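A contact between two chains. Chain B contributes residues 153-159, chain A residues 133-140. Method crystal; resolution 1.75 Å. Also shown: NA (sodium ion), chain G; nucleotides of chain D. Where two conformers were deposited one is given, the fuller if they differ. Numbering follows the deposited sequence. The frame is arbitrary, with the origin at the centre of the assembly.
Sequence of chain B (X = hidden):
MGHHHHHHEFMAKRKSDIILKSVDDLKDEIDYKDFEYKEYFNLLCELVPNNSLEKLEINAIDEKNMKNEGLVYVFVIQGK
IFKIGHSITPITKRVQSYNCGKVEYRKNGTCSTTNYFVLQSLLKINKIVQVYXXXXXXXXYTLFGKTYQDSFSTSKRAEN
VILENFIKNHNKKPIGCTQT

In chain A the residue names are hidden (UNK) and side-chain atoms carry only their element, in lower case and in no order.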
# COMPACT_ATOMS: atom_id res chain seq x y z
N SER B 153 -5.31 -7.90 6.23
CA SER B 153 -5.93 -8.80 5.24
C SER B 153 -5.34 -10.19 5.45
O SER B 153 -4.23 -10.33 5.95
CB SER B 153 -5.67 -8.33 3.82
OG SER B 153 -4.31 -8.50 3.47
N THR B 154 -6.09 -11.24 5.09
CA THR B 154 -5.60 -12.60 5.25
C THR B 154 -4.35 -12.88 4.42
O THR B 154 -3.44 -13.58 4.88
CB THR B 154 -6.69 -13.66 4.95
OG1 THR B 154 -7.23 -13.44 3.64
CG2 THR B 154 -7.81 -13.58 6.02
N SER B 155 -4.27 -12.32 3.21
CA SER B 155 -3.08 -12.47 2.37
C SER B 155 -1.85 -11.78 2.98
O SER B 155 -0.74 -12.34 2.95
CB SER B 155 -3.33 -12.02 0.92
OG SER B 155 -3.54 -10.63 0.79
N LYS B 156 -2.04 -10.58 3.55
CA LYS B 156 -0.92 -9.89 4.21
C LYS B 156 -0.44 -10.67 5.44
O LYS B 156 0.76 -10.83 5.63
CB LYS B 156 -1.25 -8.45 4.59
CG LYS B 156 -0.06 -7.73 5.28
CD LYS B 156 -0.21 -6.21 5.30
CE LYS B 156 0.87 -5.58 6.19
NZ LYS B 156 2.25 -5.76 5.70
N ARG B 157 -1.37 -11.16 6.26
CA ARG B 157 -0.99 -11.94 7.42
C ARG B 157 -0.28 -13.22 6.97
O ARG B 157 0.75 -13.58 7.54
CB ARG B 157 -2.20 -12.27 8.31
CG ARG B 157 -1.90 -13.20 9.49
CD ARG B 157 -0.77 -12.66 10.38
NE ARG B 157 -1.12 -11.38 11.00
CZ ARG B 157 -0.25 -10.48 11.46
NH1 ARG B 157 1.06 -10.70 11.38
NH2 ARG B 157 -0.68 -9.34 11.99
N ALA B 158 -0.82 -13.87 5.94
CA ALA B 158 -0.23 -15.09 5.38
C ALA B 158 1.21 -14.83 4.92
O ALA B 158 2.11 -15.62 5.22
CB ALA B 158 -1.11 -15.66 4.24
N GLU B 159 1.44 -13.72 4.22
CA GLU B 159 2.77 -13.34 3.78
C GLU B 159 3.73 -13.16 4.95
O GLU B 159 4.86 -13.65 4.93
CB GLU B 159 2.72 -12.04 2.99
CG GLU B 159 4.07 -11.46 2.63
CD GLU B 159 3.96 -10.00 2.34
OE1 GLU B 159 3.99 -9.22 3.31
OE2 GLU B 159 3.81 -9.63 1.15
N UNK A 133 1.45 -19.65 -6.19
CA UNK A 133 0.49 -18.90 -5.39
C UNK A 133 -0.23 -19.75 -4.38
O UNK A 133 -0.45 -20.95 -4.58
c UNK A 133 -0.54 -18.25 -6.29
N UNK A 134 -0.66 -19.07 -3.32
CA UNK A 134 -1.49 -19.63 -2.26
C UNK A 134 -2.62 -18.66 -2.03
O UNK A 134 -2.35 -17.46 -1.84
c UNK A 134 -3.04 -21.27 1.55
c UNK A 134 -2.27 -21.08 0.40
c UNK A 134 -2.99 -20.34 2.56
c UNK A 134 -1.44 -19.02 1.29
c UNK A 134 -0.66 -19.75 -0.99
c UNK A 134 -2.20 -19.22 2.44
c UNK A 134 -1.48 -19.96 0.25
N UNK A 135 -3.87 -19.14 -2.07
CA UNK A 135 -5.05 -18.30 -1.87
C UNK A 135 -5.65 -18.66 -0.51
O UNK A 135 -6.30 -19.70 -0.38
c UNK A 135 -6.07 -18.51 -2.99
c UNK A 135 -4.88 -18.94 -5.16
c UNK A 135 -4.73 -17.26 -6.85
c UNK A 135 -5.61 -18.08 -4.35
c UNK A 135 -5.89 -16.81 -4.82
c UNK A 135 -5.45 -16.40 -6.06
c UNK A 135 -4.44 -18.54 -6.41
N UNK A 136 -5.39 -17.84 0.53
CA UNK A 136 -5.97 -18.13 1.85
C UNK A 136 -7.48 -18.11 1.86
O UNK A 136 -8.11 -17.43 1.05
c UNK A 136 -4.89 -16.00 1.86
c UNK A 136 -5.43 -17.02 2.74
c UNK A 136 -4.52 -16.65 0.58
N UNK A 137 -8.07 -18.87 2.77
CA UNK A 137 -9.51 -18.80 2.98
C UNK A 137 -9.86 -17.42 3.50
O UNK A 137 -9.11 -16.84 4.29
c UNK A 137 -9.78 -21.29 3.52
c UNK A 137 -9.98 -19.85 3.98
o UNK A 137 -9.87 -23.45 4.51
c UNK A 137 -10.34 -22.29 4.51
o UNK A 137 -11.24 -21.91 5.29
N UNK A 138 -10.98 -16.88 3.03
CA UNK A 138 -11.41 -15.55 3.42
C UNK A 138 -12.49 -15.65 4.49
O UNK A 138 -13.47 -16.37 4.31
c UNK A 138 -11.95 -14.81 2.20
c UNK A 138 -11.52 -14.06 -0.16
n UNK A 138 -10.67 -13.73 -1.13
o UNK A 138 -12.74 -13.89 -0.27
c UNK A 138 -10.93 -14.70 1.07
N UNK A 139 -12.32 -14.91 5.59
CA UNK A 139 -13.34 -14.90 6.62
C UNK A 139 -14.55 -14.08 6.21
O UNK A 139 -14.46 -13.23 5.33
c UNK A 139 -12.62 -14.21 7.79
c UNK A 139 -11.19 -14.05 5.95
c UNK A 139 -11.69 -13.31 7.15
N UNK A 140 -15.68 -14.35 6.84
CA UNK A 140 -16.85 -13.50 6.71
C UNK A 140 -16.80 -12.45 7.81
O UNK A 140 -16.35 -12.73 8.93
o UNK A 140 -18.27 -14.88 8.12
c UNK A 140 -18.20 -15.40 5.76
c UNK A 140 -18.16 -14.30 6.81
NA NA G . 4.92 -7.69 0.55
P DT D 8 3.18 -3.12 8.41
OP1 DT D 8 3.20 -4.60 8.35
OP2 DT D 8 2.52 -2.44 9.56
O5' DT D 8 4.68 -2.60 8.32
C5' DT D 8 5.48 -2.92 7.19
C4' DT D 8 6.76 -2.12 7.23
O4' DT D 8 6.53 -0.71 7.03
C3' DT D 8 7.53 -2.22 8.54
O3' DT D 8 8.44 -3.32 8.46
C2' DT D 8 8.24 -0.87 8.65
C1' DT D 8 7.70 -0.06 7.47
N1 DT D 8 7.36 1.35 7.75
C2 DT D 8 8.32 2.31 7.50
O2 DT D 8 9.44 2.05 7.10
N3 DT D 8 7.92 3.60 7.76
C4 DT D 8 6.69 4.01 8.24
O4 DT D 8 6.48 5.20 8.42
C5 DT D 8 5.74 2.95 8.48
C7 DT D 8 4.37 3.30 8.99
C6 DT D 8 6.12 1.69 8.23
O HOH W 1 3.63 -6.48 2.15
O HOH W 2 6.33 -7.02 2.33
O HOH W 3 7.00 -8.41 -0.52

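Position 133 carries a single side-chain carbon with nothing beyond it. Its CB is 9.9 Å from CB of S155(B) at nearest approach and touches nothing there. One carbon alone identifies A133(A), which lies in a strand.

Position 134 has one carbon followed by a closed ring of six carbons, with no oxygen on the ring. Its CA-to-CB bond points toward chain B, and one ring carbon lies near the methyl group of A158(B). A bare six-carbon ring on one carbon is phenylalanine, F134(A). The separation from its CE2 to CB of A158(B) is 4.1 Å, and that methyl sits at the ring edge, near the ring plane.

Position 135 repeats the same pattern, one carbon and a six-carbon ring, but its CA-to-CB bond points away and no side-chain atom makes a contact with chain B. This is F135(A).

At position 136 three carbons close a ring onto the backbone N, and a ring carbon lies near T154(B), S155(B) and A158(B). Closure onto the backbone defines P136(A). Its CG is 3.9 Å from OG1 of T154(B), 4.0 Å from N of S155(B) and 4.5 Å from CB of A158(B), so one ring corner meets T154(B), S155(B) and, one turn on, A158(B).

Position 137 shows three carbons in a chain, the third carrying two oxygens. Its CA-to-CB bond points away; the backbone O faces the T154(B) methyl. The carboxylate marks E137(A), with O 3.9 Å from CG2 of T154(B).

Position 138 also has three carbons, but the third bears one oxygen and one nitrogen, and nothing on chain B lies within 4.5 Å. The amide marks Q138(A), whose CG stays 4.7 Å from OG1 of T154(B).

Position 139 again closes three carbons onto its own N, and a ring carbon packs on the T154(B) methyl. This is P139(A). Its CD is 3.4 Å from CG2 of T154(B), the shortest approach between the stretches.

Position 140 has one carbon carrying an oxygen and a second carbon, and is out of reach: T140(A).

The contact works by packing, since no hydrogen bond crosses it. T154(B), its CA-to-CB bond directed toward chain A, gives up the most surface, 73 of 227 Å² in total, and meets both prolines. A158(B), one turn later, meets F134(A) and P136(A). The helix start is held within its own chain: OG of S153(B) accepts from N of K156(B) at 3.1 Å. K156(B) and E159(B) contribute nothing to this packing. NZ of K156(B) donates to OP1 of DT8 at 3.0 Å. OE2 of E159(B) coordinates the sodium ion NA at 2.3 Å.

Chain A 133-140: AFFPEQPT
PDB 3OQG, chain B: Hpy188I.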